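Local coordinates for major capsid protein (Norovirus Hu/GI.7/TCH-060/USA/2003, PDB 4P25) that builds the norovirus capsid and, through its protruding domain, binds histo-blood group antigen glycans such as Lewis Y, at residues V71-A75 and S76-L80; I13-N16 and N17-N20. One frame throughout, in Å; residues are numbered along the deposited sequence.

Interaction 1: residues V71-A75 and S76-L80; sequences VFSTA and SGKGL
With CG set between its own backbone N and carbonyl carbon (chi1 72°), F72 swings its ring across the neighbouring strand and lays one face over G79. G79 CA lies 4.2 Å from the centroid of the F72 ring, an off-centre CH-pi contact; lacking a side chain, the glycine lets the ring settle close to the backbone. The ring's edge reaches onward, F72 CE1 standing 3.5 Å from L80 C, which lies in the ring plane. Beneath this cover F72 and G79 form a hydrogen-bonded antiparallel pair, each N giving a bond of 2.9 Å to the other's O, that from F72 N being the straighter at 163°.

The other face of the strands carries V71 and L80, a non-hydrogen-bonded pair whose side chains meet at V71 CG2 and L80 CD2, 3.7 Å apart. K78, bent at chi2, lays its CD against V71 CG1 at 3.8 Å.

At the turn, T74 OG1 accepts a bond from each of two waters: one bridges to K78 O, the other also bonds S76 OG. Direct approaches of T74 to G77 O are improbably short and doubtful as modelled. A75 and S76 have type I turn angles, and the whole is a beta hairpin at the surface, joining strands 66-73 and 78-83 of the antiparallel sheet in which strands 108-115, 125-130 and 154-163 supply residues of the glycan pocket.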
ATOM      1  N   VAL A  71     -22.768   9.394   1.444  1.00 12.15           N
ATOM      2  CA  VAL A  71     -23.108  10.798   1.246  1.00 11.23           C
ATOM      3  C   VAL A  71     -24.479  11.109   1.832  1.00 12.51           C
ATOM      4  O   VAL A  71     -25.433  10.357   1.626  1.00 13.93           O
ATOM      5  CB  VAL A  71     -23.084  11.161  -0.254  1.00 12.17           C
ATOM      6  CG1 VAL A  71     -23.575  12.595  -0.485  1.00 13.61           C
ATOM      7  CG2 VAL A  71     -21.684  10.968  -0.816  1.00 15.14           C
ATOM      8  N   PHE A  72     -24.558  12.206   2.582  1.00 11.39           N
ATOM      9  CA  PHE A  72     -25.831  12.690   3.109  1.00 13.86           C
ATOM     10  C   PHE A  72     -25.944  14.207   2.940  1.00 12.38           C
ATOM     11  O   PHE A  72     -24.953  14.884   2.664  1.00 11.34           O
ATOM     12  CB  PHE A  72     -26.028  12.269   4.577  1.00 16.10           C
ATOM     13  CG  PHE A  72     -25.155  13.013   5.560  1.00 16.20           C
ATOM     14  CD1 PHE A  72     -23.846  12.612   5.792  1.00 14.71           C
ATOM     15  CD2 PHE A  72     -25.651  14.096   6.265  1.00 15.98           C
ATOM     16  CE1 PHE A  72     -23.048  13.293   6.702  1.00 16.28           C
ATOM     17  CE2 PHE A  72     -24.859  14.777   7.174  1.00 18.16           C
ATOM     18  CZ  PHE A  72     -23.558  14.379   7.391  1.00 19.51           C
ATOM     19  N   SER A  73     -27.155  14.730   3.087  1.00 14.07           N
ATOM     20  CA  SER A  73     -27.396  16.157   2.903  1.00 14.11           C
ATOM     21  C   SER A  73     -27.204  16.926   4.205  1.00 12.67           C
ATOM     22  O   SER A  73     -27.753  16.550   5.243  1.00 17.34           O
ATOM     23  CB  SER A  73     -28.815  16.399   2.382  1.00 16.44           C
ATOM     24  OG  SER A  73     -29.027  15.766   1.133  1.00 23.99           O
ATOM     25  N   THR A  74     -26.422  17.999   4.145  1.00 15.67           N
ATOM     26  CA  THR A  74     -26.257  18.881   5.294  1.00 16.96           C
ATOM     27  C   THR A  74     -26.934  20.214   5.004  1.00 15.97           C
ATOM     28  O   THR A  74     -27.503  20.405   3.926  1.00 15.89           O
ATOM     29  CB  THR A  74     -24.778  19.134   5.595  1.00 18.76           C
ATOM     30  OG1 THR A  74     -24.210  19.930   4.547  1.00 22.32           O
ATOM     31  CG2 THR A  74     -24.023  17.817   5.679  1.00 22.60           C
ATOM     32  N   ALA A  75     -26.856  21.137   5.957  1.00 18.14           N
ATOM     33  CA  ALA A  75     -27.494  22.440   5.820  1.00 17.59           C
ATOM     34  C   ALA A  75     -26.971  23.232   4.623  1.00 20.67           C
ATOM     35  O   ALA A  75     -27.709  23.999   4.006  1.00 27.48           O
ATOM     36  CB  ALA A  75     -27.329  23.252   7.105  1.00 22.92           C
ATOM     37  N   SER A  76     -25.701  23.038   4.288  1.00 25.14           N
ATOM     38  CA  SER A  76     -25.060  23.859   3.267  1.00 27.73           C
ATOM     39  C   SER A  76     -24.642  23.066   2.033  1.00 27.19           C
ATOM     40  O   SER A  76     -24.158  23.635   1.055  1.00 31.20           O
ATOM     41  CB  SER A  76     -23.839  24.562   3.856  1.00 28.85           C
ATOM     42  OG  SER A  76     -22.843  23.622   4.218  1.00 36.13           O
ATOM     43  N   GLY A  77     -24.830  21.755   2.084  1.00 24.64           N
ATOM     44  CA  GLY A  77     -24.375  20.882   1.022  1.00 21.58           C
ATOM     45  C   GLY A  77     -24.197  19.497   1.599  1.00 28.42           C
ATOM     46  O   GLY A  77     -24.945  19.108   2.485  1.00 42.38           O
ATOM     47  N   LYS A  78     -23.189  18.769   1.137  1.00 23.52           N
ATOM     48  CA  LYS A  78     -23.055  17.350   1.463  1.00 18.10           C
ATOM     49  C   LYS A  78     -22.088  17.019   2.594  1.00 15.35           C
ATOM     50  O   LYS A  78     -21.249  17.830   2.984  1.00 17.56           O
ATOM     51  CB  LYS A  78     -22.628  16.577   0.221  1.00 21.64           C
ATOM     52  CG  LYS A  78     -23.604  16.672  -0.931  1.00 24.06           C
ATOM     53  CD  LYS A  78     -24.954  16.150  -0.495  1.00 33.15           C
ATOM     54  CE  LYS A  78     -25.788  15.719  -1.676  1.00 42.03           C
ATOM     55  NZ  LYS A  78     -26.272  16.875  -2.466  1.00 44.64           N
ATOM     56  N   GLY A  79     -22.212  15.798   3.106  1.00 10.96           N
ATOM     57  CA  GLY A  79     -21.271  15.267   4.074  1.00 15.27           C
ATOM     58  C   GLY A  79     -21.147  13.767   3.896  1.00 14.53           C
ATOM     59  O   GLY A  79     -21.872  13.178   3.090  1.00 15.01           O
ATOM     60  N   LEU A  80     -20.225  13.150   4.628  1.00 13.47           N
ATOM     61  CA  LEU A  80     -20.103  11.692   4.645  1.00 11.17           C
ATOM     62  C   LEU A  80     -20.406  11.144   6.027  1.00 10.07           C
ATOM     63  O   LEU A  80     -19.847  11.613   7.024  1.00  9.86           O
ATOM     64  CB  LEU A  80     -18.682  11.251   4.271  1.00 16.78           C
ATOM     65  CG  LEU A  80     -18.183  11.287   2.832  1.00 15.65           C
ATOM     66  CD1 LEU A  80     -16.812  10.614   2.777  1.00 13.54           C
ATOM     67  CD2 LEU A  80     -19.156  10.598   1.885  1.00 12.43           C
TER
HETATM   68  O   HOH W   1     -21.563  20.392   3.697  1.00 24.70           O
HETATM   69  O   HOH W   2     -23.487  22.404   6.330  1.00 29.75           O

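Interaction 2: residues I13-N16 and N17-N20; sequences IPLN and NLAN
I13 and L18 meet through methyl groups, I13 CG2 lying 3.6 Å from L18 CD2. The same I13 methyl, placed anti to the backbone N (chi1 -62° for CG1), also touches N17 CB at 3.5 Å, the two side chains crossing at about a right angle. On its other branch L18 turns CD1 to L15 CD1, 3.9 Å away, again nearly perpendicular, so L18 is touched by I13, just ahead of the turns, and by L15 within them. L18 further packs on P224 and on E226 and F227 of helix 225-234.

Two backbone hydrogen bonds fold the chain back on itself. N17 N donates to P14 O at 2.9 Å, and L18 N to L15 O at 3.0 Å; in both the donor stands above the carbonyl plane, by 61° in the second. Each spans three residues, giving two overlapping type I turns, the short 3-10 segment that interrupts the loop ahead of strand 29-31.

The polar end of N17 looks beyond the turn. N17 ND2 runs alongside P14, 4.1 Å from P14 CD, while N17 OD1 accepts a hydrogen bond from Q63 of the second subunit. Across the P-domain dimer, I13 packs on E233, N16 on D86 and N17 on V59 of the second subunit.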
ATOM      1  N   ILE A  13      13.798  -5.556   4.112  1.00  9.74           N
ATOM      2  CA  ILE A  13      13.401  -4.817   2.919  1.00 10.60           C
ATOM      3  C   ILE A  13      14.136  -3.484   2.945  1.00  9.77           C
ATOM      4  O   ILE A  13      14.151  -2.817   3.978  1.00 11.46           O
ATOM      5  CB  ILE A  13      11.884  -4.520   2.929  1.00 13.49           C
ATOM      6  CG1 ILE A  13      11.069  -5.815   2.916  1.00 15.48           C
ATOM      7  CG2 ILE A  13      11.504  -3.654   1.748  1.00 15.62           C
ATOM      8  CD1 ILE A  13       9.575  -5.608   3.117  1.00 16.98           C
ATOM      9  N   PRO A  14      14.759  -3.088   1.822  1.00 10.79           N
ATOM     10  CA  PRO A  14      15.471  -1.805   1.820  1.00 13.13           C
ATOM     11  C   PRO A  14      14.510  -0.646   2.049  1.00 11.85           C
ATOM     12  O   PRO A  14      13.341  -0.730   1.658  1.00 11.97           O
ATOM     13  CB  PRO A  14      16.063  -1.727   0.408  1.00 14.33           C
ATOM     14  CG  PRO A  14      16.059  -3.129  -0.095  1.00 23.05           C
ATOM     15  CD  PRO A  14      14.866  -3.780   0.528  1.00 16.77           C
ATOM     16  N   LEU A  15      15.007   0.413   2.678  1.00 11.33           N
ATOM     17  CA  LEU A  15      14.170   1.533   3.094  1.00 14.18           C
ATOM     18  C   LEU A  15      13.363   2.146   1.954  1.00 12.53           C
ATOM     19  O   LEU A  15      12.193   2.498   2.143  1.00 13.71           O
ATOM     20  CB  LEU A  15      15.018   2.599   3.791  1.00 20.39           C
ATOM     21  CG  LEU A  15      14.249   3.735   4.473  1.00 23.30           C
ATOM     22  CD1 LEU A  15      13.156   3.186   5.374  1.00 24.37           C
ATOM     23  CD2 LEU A  15      15.205   4.606   5.263  1.00 24.87           C
ATOM     24  N   ASN A  16      13.963   2.254   0.769  1.00 12.90           N
ATOM     25  CA  ASN A  16      13.252   2.837  -0.366  1.00 13.25           C
ATOM     26  C   ASN A  16      12.183   1.924  -0.983  1.00 15.55           C
ATOM     27  O   ASN A  16      11.459   2.340  -1.891  1.00 19.07           O
ATOM     28  CB  ASN A  16      14.212   3.396  -1.433  1.00 22.06           C
ATOM     29  CG  ASN A  16      15.182   2.362  -1.968  1.00 27.86           C
ATOM     30  OD1 ASN A  16      15.151   1.196  -1.584  1.00 23.10           O
ATOM     31  ND2 ASN A  16      16.053   2.794  -2.877  1.00 35.37           N
ATOM     32  N   ASN A  17      12.093   0.689  -0.483  1.00 14.88           N
ATOM     33  CA  ASN A  17      10.986  -0.218  -0.811  1.00 14.29           C
ATOM     34  C   ASN A  17       9.951  -0.306   0.321  1.00 10.93           C
ATOM     35  O   ASN A  17       9.091  -1.187   0.321  1.00 13.09           O
ATOM     36  CB  ASN A  17      11.490  -1.629  -1.151  1.00 15.83           C
ATOM     37  CG  ASN A  17      11.906  -1.784  -2.604  1.00 21.39           C
ATOM     38  OD1 ASN A  17      11.497  -1.013  -3.471  1.00 20.67           O
ATOM     39  ND2 ASN A  17      12.720  -2.801  -2.877  1.00 21.54           N
ATOM     40  N   LEU A  18      10.033   0.612   1.279  1.00  9.76           N
ATOM     41  CA  LEU A  18       9.067   0.664   2.378  1.00 11.35           C
ATOM     42  C   LEU A  18       8.088   1.817   2.211  1.00  8.77           C
ATOM     43  O   LEU A  18       8.467   2.892   1.735  1.00 10.53           O
ATOM     44  CB  LEU A  18       9.788   0.787   3.721  1.00 10.20           C
ATOM     45  CG  LEU A  18      10.625  -0.432   4.106  1.00 14.50           C
ATOM     46  CD1 LEU A  18      11.334  -0.213   5.434  1.00 20.46           C
ATOM     47  CD2 LEU A  18       9.730  -1.665   4.156  1.00 20.63           C
ATOM     48  N   ALA A  19       6.834   1.593   2.605  1.00  8.19           N
ATOM     49  CA  ALA A  19       5.784   2.602   2.482  1.00  7.34           C
ATOM     50  C   ALA A  19       5.696   3.545   3.681  1.00  7.00           C
ATOM     51  O   ALA A  19       5.947   3.155   4.817  1.00  8.38           O
ATOM     52  CB  ALA A  19       4.427   1.929   2.256  1.00  9.92           C
ATOM     53  N   ASN A  20       5.325   4.791   3.413  1.00  6.37           N
ATOM     54  CA  ASN A  20       4.943   5.715   4.466  1.00  5.38           C
ATOM     55  C   ASN A  20       3.673   5.192   5.144  1.00  5.70           C
ATOM     56  O   ASN A  20       2.812   4.575   4.497  1.00  8.53           O
ATOM     57  CB  ASN A  20       4.687   7.102   3.870  1.00  5.77           C
ATOM     58  CG  ASN A  20       4.789   8.213   4.897  1.00  5.91           C
ATOM     59  OD1 ASN A  20       3.889   8.404   5.726  1.00  8.75           O
ATOM     60  ND2 ASN A  20       5.869   8.988   4.821  1.00  7.96           N
TER

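From the N terminus the chain first meets interaction 2, where residues 13-16 turn directly into 17-20 and close a very small loop ahead of strand 29-31. Some fifty residues later interaction 1 closes an equally short one, the turn between strands 66-73 and 78-83. The two follow in series, neither nesting nor crossing, and lie on opposite sides of the chain's centre, with centres 39 Å apart and nearest atoms about 21 Å apart. Interaction 2 fits against helix 225-234 and the second subunit; interaction 1 joins adjacent strands of the glycan-binding sheet. The pair illustrates how sequence-local turns can serve different settings in one chain, a surface hairpin and a partly buried turn at a subunit boundary.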